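Protein DOA1 (Saccharomyces cerevisiae, PDB 3ODT) probably binds ubiquitin through its WD40 beta-propeller domain and so takes part in regulating the turnover of F-box proteins. Local coordinates at residues Leu73-Gly85 and Tyr98-Leu110. Sequence-based numbering, arbitrary orientation. Where two conformers were deposited one is given.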
ATOM      1  N   LEU A  73      -1.729  14.375   8.350  1.00  7.70           N
ATOM      2  CA  LEU A  73      -2.952  14.135   7.629  1.00  7.40           C
ATOM      3  C   LEU A  73      -2.995  12.731   7.096  1.00  8.31           C
ATOM      4  O   LEU A  73      -2.026  12.244   6.510  1.00  7.72           O
ATOM      5  CB  LEU A  73      -3.108  15.055   6.437  1.00 12.42           C
ATOM      6  CG  LEU A  73      -3.275  16.531   6.772  1.00 12.76           C
ATOM      7  CD1 LEU A  73      -3.233  17.336   5.481  1.00 17.47           C
ATOM      8  CD2 LEU A  73      -4.555  16.775   7.536  1.00 19.34           C
ATOM      9  N   LEU A  74      -4.140  12.105   7.298  1.00  7.74           N
ATOM     10  CA  LEU A  74      -4.464  10.885   6.588  1.00  8.93           C
ATOM     11  C   LEU A  74      -5.006  11.258   5.212  1.00  8.62           C
ATOM     12  O   LEU A  74      -6.007  11.980   5.112  1.00 10.52           O
ATOM     13  CB  LEU A  74      -5.514  10.082   7.346  1.00  9.71           C
ATOM     14  CG  LEU A  74      -5.009   9.460   8.643  1.00 11.51           C
ATOM     15  CD1 LEU A  74      -6.176   8.959   9.429  1.00 12.66           C
ATOM     16  CD2 LEU A  74      -4.002   8.345   8.400  1.00 17.40           C
ATOM     17  N   LEU A  75      -4.349  10.768   4.171  1.00  7.30           N
ATOM     18  CA  LEU A  75      -4.771  11.022   2.790  1.00  8.89           C
ATOM     19  C   LEU A  75      -5.451   9.767   2.248  1.00  7.09           C
ATOM     20  O   LEU A  75      -4.985   8.654   2.483  1.00  8.54           O
ATOM     21  CB  LEU A  75      -3.584  11.394   1.900  1.00  9.73           C
ATOM     22  CG  LEU A  75      -2.678  12.515   2.377  1.00 17.19           C
ATOM     23  CD1 LEU A  75      -1.608  12.761   1.355  1.00 19.87           C
ATOM     24  CD2 LEU A  75      -3.474  13.731   2.591  1.00 19.49           C
ATOM     25  N   PHE A  76      -6.538   9.926   1.508  1.00  6.87           N
ATOM     26  CA  PHE A  76      -7.308   8.767   1.105  1.00  7.91           C
ATOM     27  C   PHE A  76      -8.029   9.052  -0.217  1.00  6.29           C
ATOM     28  O   PHE A  76      -8.361  10.200  -0.544  1.00  7.47           O
ATOM     29  CB  PHE A  76      -8.300   8.371   2.213  1.00  8.23           C
ATOM     30  CG  PHE A  76      -9.135   9.501   2.709  1.00  7.97           C
ATOM     31  CD1 PHE A  76      -8.685  10.326   3.726  1.00  8.87           C
ATOM     32  CD2 PHE A  76     -10.377   9.757   2.161  1.00  7.76           C
ATOM     33  CE1 PHE A  76      -9.431  11.380   4.159  1.00 11.55           C
ATOM     34  CE2 PHE A  76     -11.148  10.811   2.645  1.00 10.25           C
ATOM     35  CZ  PHE A  76     -10.667  11.608   3.641  1.00  9.60           C
ATOM     36  N   GLY A  77      -8.261   8.005  -0.977  1.00  7.30           N
ATOM     37  CA  GLY A  77      -8.936   8.150  -2.245  1.00 10.69           C
ATOM     38  C   GLY A  77      -9.605   6.857  -2.669  1.00  7.02           C
ATOM     39  O   GLY A  77      -9.429   5.796  -2.061  1.00  7.32           O
ATOM     40  N   GLY A  78     -10.410   6.977  -3.710  1.00  7.58           N
ATOM     41  CA  GLY A  78     -11.106   5.819  -4.231  1.00 10.17           C
ATOM     42  C   GLY A  78     -11.941   6.162  -5.436  1.00  8.10           C
ATOM     43  O   GLY A  78     -11.523   6.955  -6.312  1.00  7.51           O
ATOM     44  N   LYS A  79     -13.152   5.608  -5.456  1.00  7.61           N
ATOM     45  CA  LYS A  79     -13.949   5.597  -6.679  1.00  9.80           C
ATOM     46  C   LYS A  79     -14.377   6.994  -7.109  1.00 11.85           C
ATOM     47  O   LYS A  79     -14.634   7.218  -8.293  1.00 13.51           O
ATOM     48  CB  LYS A  79     -15.169   4.675  -6.549  1.00 13.04           C
ATOM     49  CG  LYS A  79     -14.853   3.209  -6.885  1.00 32.44           C
ATOM     50  CD  LYS A  79     -14.422   3.012  -8.377  1.00 25.94           C
ATOM     51  CE  LYS A  79     -15.600   2.895  -9.331  1.00 39.10           C
ATOM     52  NZ  LYS A  79     -16.403   1.659  -9.044  1.00 41.58           N
ATOM     53  N   ASP A  80     -14.509   7.940  -6.196  1.00 10.67           N
ATOM     54  CA  ASP A  80     -15.011   9.242  -6.628  1.00 11.25           C
ATOM     55  C   ASP A  80     -13.942  10.112  -7.310  1.00 10.11           C
ATOM     56  O   ASP A  80     -14.229  11.227  -7.713  1.00 11.98           O
ATOM     57  CB  ASP A  80     -15.783   9.952  -5.510  1.00 26.38           C
ATOM     58  CG  ASP A  80     -14.902  10.708  -4.575  1.00 38.34           C
ATOM     59  OD1 ASP A  80     -15.436  11.318  -3.620  1.00 37.55           O
ATOM     60  OD2 ASP A  80     -13.684  10.696  -4.793  1.00 31.27           O
ATOM     61  N   THR A  81     -12.725   9.584  -7.436  1.00  8.64           N
ATOM     62  CA  THR A  81     -11.658  10.224  -8.219  1.00  9.24           C
ATOM     63  C   THR A  81     -10.855  11.308  -7.487  1.00  7.59           C
ATOM     64  O   THR A  81      -9.888  11.847  -8.024  1.00  9.61           O
ATOM     65  CB  THR A  81     -12.203  10.820  -9.531  1.00 10.86           C
ATOM     66  OG1 THR A  81     -12.857  12.067  -9.260  1.00 11.80           O
ATOM     67  CG2 THR A  81     -13.189   9.864 -10.184  1.00 12.61           C
HETATM   68  N   MSE A  82     -11.225  11.559  -6.232  0.56  9.81           N
HETATM   69  CA  MSE A  82     -10.593  12.585  -5.425  0.56 12.52           C
HETATM   70  C   MSE A  82      -9.590  12.020  -4.434  0.56  8.86           C
HETATM   71  O   MSE A  82      -9.693  10.873  -4.023  0.56 10.65           O
HETATM   72  CB  MSE A  82     -11.668  13.332  -4.618  0.56 20.36           C
HETATM   73  CG  MSE A  82     -12.912  13.755  -5.415  0.56 20.34           C
HETATM   74 SE   MSE A  82     -12.401  14.998  -6.815  0.56 18.01          SE
HETATM   75  CE  MSE A  82     -13.959  15.074  -7.964  0.56 21.92           C
ATOM     76  N   ILE A  83      -8.624  12.841  -4.040  1.00  8.58           N
ATOM     77  CA  ILE A  83      -7.794  12.501  -2.897  1.00  7.20           C
ATOM     78  C   ILE A  83      -8.129  13.539  -1.818  1.00  7.77           C
ATOM     79  O   ILE A  83      -8.044  14.736  -2.069  1.00 11.17           O
ATOM     80  CB  ILE A  83      -6.285  12.511  -3.213  1.00  6.38           C
ATOM     81  CG1 ILE A  83      -5.958  11.467  -4.276  1.00 10.40           C
ATOM     82  CG2 ILE A  83      -5.494  12.253  -1.923  1.00 10.21           C
ATOM     83  CD1 ILE A  83      -4.665  11.761  -4.981  1.00 10.01           C
ATOM     84  N   ASN A  84      -8.566  13.102  -0.648  1.00  7.94           N
ATOM     85  CA  ASN A  84      -8.834  14.021   0.451  1.00  8.58           C
ATOM     86  C   ASN A  84      -7.892  13.743   1.611  1.00  7.71           C
ATOM     87  O   ASN A  84      -7.244  12.686   1.673  1.00  8.87           O
ATOM     88  CB  ASN A  84     -10.303  13.945   0.881  1.00  8.67           C
ATOM     89  CG  ASN A  84     -11.245  14.398  -0.208  1.00 11.68           C
ATOM     90  OD1 ASN A  84     -11.376  15.601  -0.509  1.00 16.13           O
ATOM     91  ND2 ASN A  84     -11.925  13.449  -0.797  1.00 11.96           N
ATOM     92  N   GLY A  85      -7.823  14.692   2.527  1.00  9.86           N
ATOM     93  CA  GLY A  85      -7.005  14.548   3.701  1.00 10.63           C
ATOM     94  C   GLY A  85      -7.755  15.024   4.913  1.00 10.95           C
ATOM     95  O   GLY A  85      -8.488  16.024   4.869  1.00 14.21           O
ATOM     96  N   TYR A  98      -8.827  19.242   2.904  1.00 27.27           N
ATOM     97  CA  TYR A  98      -7.674  19.062   2.050  1.00 23.74           C
ATOM     98  C   TYR A  98      -8.103  18.163   0.916  1.00 15.43           C
ATOM     99  O   TYR A  98      -8.649  17.128   1.152  1.00 12.93           O
ATOM    100  CB  TYR A  98      -6.529  18.421   2.799  1.00 33.19           C
ATOM    101  CG  TYR A  98      -5.199  18.291   2.119  1.00 35.69           C
ATOM    102  CD1 TYR A  98      -4.344  19.368   1.976  1.00 41.41           C
ATOM    103  CD2 TYR A  98      -4.759  17.080   1.658  1.00 42.49           C
ATOM    104  CE1 TYR A  98      -3.096  19.207   1.388  1.00 38.10           C
ATOM    105  CE2 TYR A  98      -3.541  16.943   1.099  1.00 47.05           C
ATOM    106  CZ  TYR A  98      -2.689  18.008   0.978  1.00 35.71           C
ATOM    107  OH  TYR A  98      -1.491  17.824   0.423  1.00 36.91           O
ATOM    108  N   THR A  99      -7.890  18.652  -0.288  1.00 11.99           N
ATOM    109  CA  THR A  99      -8.345  17.961  -1.495  1.00 11.46           C
ATOM    110  C   THR A  99      -7.330  18.122  -2.612  1.00  9.34           C
ATOM    111  O   THR A  99      -6.861  19.230  -2.866  1.00 10.45           O
ATOM    112  CB  THR A  99      -9.680  18.530  -1.982  1.00 15.65           C
ATOM    113  OG1 THR A  99     -10.657  18.411  -0.947  1.00 16.85           O
ATOM    114  CG2 THR A  99     -10.171  17.813  -3.193  1.00 17.25           C
ATOM    115  N   LEU A 100      -6.973  17.000  -3.245  1.00  7.46           N
ATOM    116  CA  LEU A 100      -6.106  16.960  -4.421  1.00  7.81           C
ATOM    117  C   LEU A 100      -6.979  16.506  -5.581  1.00  8.27           C
ATOM    118  O   LEU A 100      -7.506  15.391  -5.614  1.00  9.35           O
ATOM    119  CB  LEU A 100      -4.932  16.007  -4.242  1.00  8.44           C
ATOM    120  CG  LEU A 100      -3.999  16.323  -3.072  1.00 10.69           C
ATOM    121  CD1 LEU A 100      -2.955  15.221  -2.973  1.00 12.69           C
ATOM    122  CD2 LEU A 100      -3.335  17.671  -3.170  1.00 15.27           C
ATOM    123  N   ILE A 101      -7.178  17.410  -6.520  1.00  9.53           N
ATOM    124  CA  ILE A 101      -8.099  17.176  -7.608  1.00  9.11           C
ATOM    125  C   ILE A 101      -7.317  16.985  -8.906  1.00  8.51           C
ATOM    126  O   ILE A 101      -6.353  17.692  -9.156  1.00  9.87           O
ATOM    127  CB  ILE A 101      -9.100  18.353  -7.745  1.00 10.66           C
ATOM    128  CG1 ILE A 101     -10.176  17.972  -8.765  1.00 12.87           C
ATOM    129  CG2 ILE A 101      -8.403  19.706  -8.070  1.00 12.31           C
ATOM    130  CD1 ILE A 101     -11.385  18.886  -8.731  1.00 15.37           C
ATOM    131  N   GLY A 102      -7.741  16.025  -9.711  1.00  8.26           N
ATOM    132  CA  GLY A 102      -7.185  15.826 -11.031  1.00  8.52           C
ATOM    133  C   GLY A 102      -7.381  14.444 -11.630  1.00 11.08           C
ATOM    134  O   GLY A 102      -7.418  14.298 -12.839  1.00  9.59           O
ATOM    135  N   HIS A 103      -7.469  13.403 -10.810  1.00  6.94           N
ATOM    136  CA  HIS A 103      -7.704  12.073 -11.382  1.00  7.50           C
ATOM    137  C   HIS A 103      -9.096  11.964 -11.978  1.00  9.59           C
ATOM    138  O   HIS A 103     -10.032  12.648 -11.535  1.00  8.96           O
ATOM    139  CB  HIS A 103      -7.521  10.997 -10.325  1.00  9.53           C
ATOM    140  CG  HIS A 103      -6.098  10.626 -10.122  1.00  9.09           C
ATOM    141  ND1 HIS A 103      -5.341  10.066 -11.129  1.00  7.24           N
ATOM    142  CD2 HIS A 103      -5.298  10.689  -9.029  1.00  7.29           C
ATOM    143  CE1 HIS A 103      -4.121   9.835 -10.671  1.00  6.96           C
ATOM    144  NE2 HIS A 103      -4.067  10.203  -9.407  1.00  8.40           N
ATOM    145  N   GLN A 104      -9.217  11.091 -12.973  1.00  9.20           N
ATOM    146  CA  GLN A 104     -10.459  10.927 -13.711  1.00  9.38           C
ATOM    147  C   GLN A 104     -10.955   9.494 -13.572  1.00  9.71           C
ATOM    148  O   GLN A 104     -11.824   9.056 -14.319  1.00 14.12           O
ATOM    149  CB  GLN A 104     -10.257  11.269 -15.188  1.00 10.96           C
ATOM    150  CG  GLN A 104      -9.773  12.693 -15.412  1.00 14.15           C
ATOM    151  CD  GLN A 104     -10.717  13.713 -14.816  1.00 22.17           C
ATOM    152  OE1 GLN A 104     -11.935  13.520 -14.821  1.00 27.30           O
ATOM    153  NE2 GLN A 104     -10.155  14.807 -14.279  1.00 19.51           N
ATOM    154  N   GLY A 105     -10.403   8.771 -12.603  1.00  8.73           N
ATOM    155  CA  GLY A 105     -10.878   7.452 -12.279  1.00  8.16           C
ATOM    156  C   GLY A 105     -10.441   7.094 -10.871  1.00  7.29           C
ATOM    157  O   GLY A 105      -9.788   7.876 -10.171  1.00  8.62           O
ATOM    158  N   ASN A 106     -10.789   5.879 -10.484  1.00  8.00           N
ATOM    159  CA  ASN A 106     -10.524   5.336  -9.153  1.00  7.48           C
ATOM    160  C   ASN A 106      -9.083   5.615  -8.755  1.00  6.31           C
ATOM    161  O   ASN A 106      -8.167   5.319  -9.532  1.00  7.60           O
ATOM    162  CB  ASN A 106     -10.769   3.834  -9.161  1.00  6.76           C
ATOM    163  CG  ASN A 106     -10.518   3.190  -7.822  1.00  7.29           C
ATOM    164  OD1 ASN A 106     -10.761   3.782  -6.759  1.00  7.69           O
ATOM    165  ND2 ASN A 106     -10.028   1.939  -7.860  1.00  9.83           N
ATOM    166  N   VAL A 107      -8.897   6.142  -7.546  1.00  6.01           N
ATOM    167  CA  VAL A 107      -7.573   6.297  -6.981  1.00  6.32           C
ATOM    168  C   VAL A 107      -7.274   5.030  -6.190  1.00  6.85           C
ATOM    169  O   VAL A 107      -7.769   4.848  -5.084  1.00  7.66           O
ATOM    170  CB  VAL A 107      -7.463   7.545  -6.097  1.00  6.23           C
ATOM    171  CG1 VAL A 107      -6.041   7.688  -5.591  1.00  7.94           C
ATOM    172  CG2 VAL A 107      -7.874   8.789  -6.892  1.00  9.10           C
ATOM    173  N   CYS A 108      -6.487   4.152  -6.809  1.00  6.21           N
ATOM    174  CA  CYS A 108      -6.243   2.815  -6.266  1.00  7.10           C
ATOM    175  C   CYS A 108      -4.969   2.665  -5.454  1.00  5.40           C
ATOM    176  O   CYS A 108      -4.764   1.601  -4.857  1.00  7.29           O
ATOM    177  CB  CYS A 108      -6.260   1.740  -7.366  1.00  9.43           C
ATOM    178  SG  CYS A 108      -5.225   2.093  -8.751  1.00  7.70           S
ATOM    179  N   SER A 109      -4.117   3.695  -5.433  1.00  5.84           N
ATOM    180  CA  SER A 109      -2.944   3.660  -4.582  1.00  6.32           C
ATOM    181  C   SER A 109      -2.545   5.050  -4.170  1.00  6.69           C
ATOM    182  O   SER A 109      -2.747   6.008  -4.918  1.00  7.29           O
ATOM    183  CB  SER A 109      -1.769   2.943  -5.256  1.00  7.09           C
ATOM    184  OG  SER A 109      -1.152   3.756  -6.240  1.00  7.59           O
ATOM    185  N   LEU A 110      -1.946   5.142  -2.980  1.00  5.57           N
ATOM    186  CA  LEU A 110      -1.435   6.391  -2.445  1.00  6.48           C
ATOM    187  C   LEU A 110      -0.147   6.080  -1.700  1.00  5.72           C
ATOM    188  O   LEU A 110      -0.026   5.039  -1.025  1.00  7.16           O
ATOM    189  CB  LEU A 110      -2.419   7.059  -1.470  1.00  8.01           C
ATOM    190  CG  LEU A 110      -3.552   7.827  -2.122  1.00  6.94           C
ATOM    191  CD1 LEU A 110      -4.591   8.195  -1.081  1.00  9.29           C
ATOM    192  CD2 LEU A 110      -3.014   9.087  -2.816  1.00  9.92           C
TER
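Ile83 and Leu100 face each other as an antiparallel hydrogen-bonded pair: Leu100 N donates to Ile83 O at 2.8 Å and Ile83 N to Leu100 O at 3.2 Å, both in the acceptor's carbonyl plane. On the same side of the sheet the two side chains meet CB to CB at 3.9 Å. With CG1 beside its own backbone N (chi1 -62°), Ile83 turns its long branch to Val107 CG1; the Ile83 and Leu110 side chains run antiparallel past one another, Ile83 CD1 reaching 3.8 Å from Leu110 CD2.

The sheet's other face carries Asn84 and Thr99, side by side. Thr99 OG1 donates to Asn84 OD1 over 2.9 Å, within the amide plane and at 159° to the C=O. Were Asn84 an alanine, the Thr99 hydroxyl would be likely to lose this acceptor and its side chain to turn more freely.

At one end Leu73 CD1 lies over a face of the Tyr98 ring, 4.1 Å from its centroid, a CH-pi contact, while Leu75 CD2 approaches the same ring obliquely. At the other, Gly78 O takes Val107 N (3.0 Å) and Thr81 N, which closes the type I turn 78-81, from opposite faces of its carbonyl plane.

Further out, His103 NE2 is bonded to Ser119 OG and ND1 to Asp123 OD2, as in the His-Ser/Thr-Asp-Trp pattern of WD40 repeats, and Asn106 OD1 accepts from Asn63 ND2. The strand order 62-68, 73-78, 83-87, 99-100 makes strand 99-100 the outer edge of one four-stranded propeller blade, while strand 107-113 begins the next, where Trp129 of strand 125-130 packs against both Ile83 and Leu100.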